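Local coordinates for catechol 2,3-dioxygenase (Pseudomonas sp. KL28, PDB 3HPY) that cleaves the aromatic ring of catechols such as 4-methylcatechol beside the hydroxyl pair, as an iron-dependent extradiol dioxygenase of alkylphenol breakdown, at the interface of chains A and B. Residues are numbered along the deposited sequence; one frame, centred on the assembly and turned at random. Chains: chain A/B, Catechol 2,3-dioxygenase.

The interface of chains A and B. Residues chain A 139-140, 143-144; chain B 229, 232-233, 236.
A:Trp139 points the NE1/CZ2/CH2 edge of its indole at helix 224-236 of chain B, and A:Glu144, from the 3-10 helix 141-144, meets the same helix at B:Arg229. The patch is part of a two-fold symmetric interface, repeated with the chains exchanged, between subunits of this homotetrameric extradiol dioxygenase, a member of the vicinal oxygen chelate family. The packed part centres on the indole. Its NE1 hydrogen bonds to B:Asp232 OD2 at 3.0 Å, almost straight (174° at the hydrogen); the carboxylate oxygen lies in the ring plane, but the N-H reaches it from above the carboxylate plane, the two planes being 73° apart. Farther along the six-membered ring, CZ2 rests 3.8 Å from B:Asp232 CB and CH2 lies 3.9 Å from B:Ile233 CG1. B:Met236 crosses the indole at about a right angle, holding SD over the rim of one face, while its bent end puts CE 4.0 Å from A:Asn140 CA. On the opposite face A:Arg143 of the same chain lays its guanidinium, NE offset toward the rim, which probably helps hold the indole's rotation. The looser side is bridged by water: A:Arg143 NH2 and B:Asp232 OD2 are each 2.7 Å from water 1, and OD2 thus serves both the indole and the solvent molecule; the nearby arginine may favour its negative charge. Beyond the indole, a salt bridge closes the patch. B:Arg229, its CG turned away from the backbone N (chi1 161°) and its chain extended as far as NE, grips A:Glu144 side-on, NE at 2.8 Å and NH2 at 3.0 Å from OE2, both on the syn side of that oxygen. Carboxylate and guanidinium are nearly coplanar, and B:Ile233 CD1 covers a face of the guanidinium near its rim.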
# COMPACT_ATOMS: atom_id res chain seq x y z
N TRP A 139 -16.35 5.33 -1.36
CA TRP A 139 -16.67 4.16 -2.18
C TRP A 139 -17.80 3.36 -1.53
O TRP A 139 -18.29 3.72 -0.45
CB TRP A 139 -15.45 3.25 -2.34
CG TRP A 139 -14.82 2.85 -1.03
CD1 TRP A 139 -13.86 3.54 -0.34
CD2 TRP A 139 -15.15 1.71 -0.21
NE1 TRP A 139 -13.58 2.90 0.85
CE2 TRP A 139 -14.36 1.78 0.95
CE3 TRP A 139 -16.05 0.64 -0.36
CZ2 TRP A 139 -14.43 0.82 1.97
CZ3 TRP A 139 -16.13 -0.32 0.66
CH2 TRP A 139 -15.32 -0.22 1.81
N ASN A 140 -18.20 2.28 -2.19
CA ASN A 140 -19.26 1.41 -1.70
C ASN A 140 -19.02 -0.00 -2.25
O ASN A 140 -17.97 -0.27 -2.84
CB ASN A 140 -20.62 1.93 -2.17
CG ASN A 140 -20.73 2.02 -3.68
OD1 ASN A 140 -20.35 1.10 -4.41
ND2 ASN A 140 -21.27 3.14 -4.17
N ARG A 143 -16.90 -1.02 -5.47
CA ARG A 143 -15.46 -1.13 -5.70
C ARG A 143 -14.89 -2.49 -5.30
O ARG A 143 -13.70 -2.70 -5.40
CB ARG A 143 -14.65 0.04 -5.09
CG ARG A 143 -14.19 -0.08 -3.65
CD ARG A 143 -13.02 0.88 -3.34
NE ARG A 143 -12.53 0.68 -1.98
CZ ARG A 143 -11.54 1.35 -1.40
NH1 ARG A 143 -10.88 2.30 -2.05
NH2 ARG A 143 -11.19 1.05 -0.16
N GLU A 144 -15.75 -3.41 -4.89
CA GLU A 144 -15.26 -4.74 -4.54
C GLU A 144 -15.99 -5.82 -5.36
O GLU A 144 -15.95 -7.01 -5.03
CB GLU A 144 -15.40 -4.98 -3.03
CG GLU A 144 -14.89 -3.80 -2.21
CD GLU A 144 -14.74 -4.10 -0.73
OE1 GLU A 144 -15.72 -4.55 -0.09
OE2 GLU A 144 -13.63 -3.87 -0.20
N ARG B 229 -9.19 1.15 4.85
CA ARG B 229 -10.48 0.58 4.53
C ARG B 229 -11.30 0.28 5.79
O ARG B 229 -12.52 0.44 5.79
CB ARG B 229 -10.24 -0.67 3.70
CG ARG B 229 -11.35 -1.67 3.62
CD ARG B 229 -10.99 -2.66 2.55
NE ARG B 229 -12.13 -3.48 2.17
CZ ARG B 229 -12.76 -4.31 2.99
NH1 ARG B 229 -12.38 -4.45 4.26
NH2 ARG B 229 -13.79 -5.02 2.54
N ASP B 232 -12.73 3.50 6.77
CA ASP B 232 -13.87 3.87 5.94
C ASP B 232 -15.10 3.08 6.35
O ASP B 232 -16.19 3.64 6.49
CB ASP B 232 -13.62 3.58 4.45
CG ASP B 232 -12.43 4.33 3.91
OD1 ASP B 232 -12.20 5.47 4.34
OD2 ASP B 232 -11.74 3.77 3.03
N ILE B 233 -14.92 1.78 6.54
CA ILE B 233 -16.04 0.93 6.94
C ILE B 233 -16.59 1.39 8.28
O ILE B 233 -17.81 1.42 8.48
CB ILE B 233 -15.61 -0.55 6.98
CG1 ILE B 233 -15.16 -0.98 5.58
CG2 ILE B 233 -16.78 -1.43 7.43
CD1 ILE B 233 -14.51 -2.35 5.52
N MET B 236 -18.80 4.46 7.55
CA MET B 236 -20.01 4.10 6.83
C MET B 236 -21.04 3.51 7.79
O MET B 236 -22.24 3.64 7.56
CB MET B 236 -19.67 3.08 5.72
CG MET B 236 -18.75 3.62 4.63
SD MET B 236 -18.13 2.33 3.51
CE MET B 236 -19.28 2.45 2.13
O HOH W 1 -9.93 2.15 1.94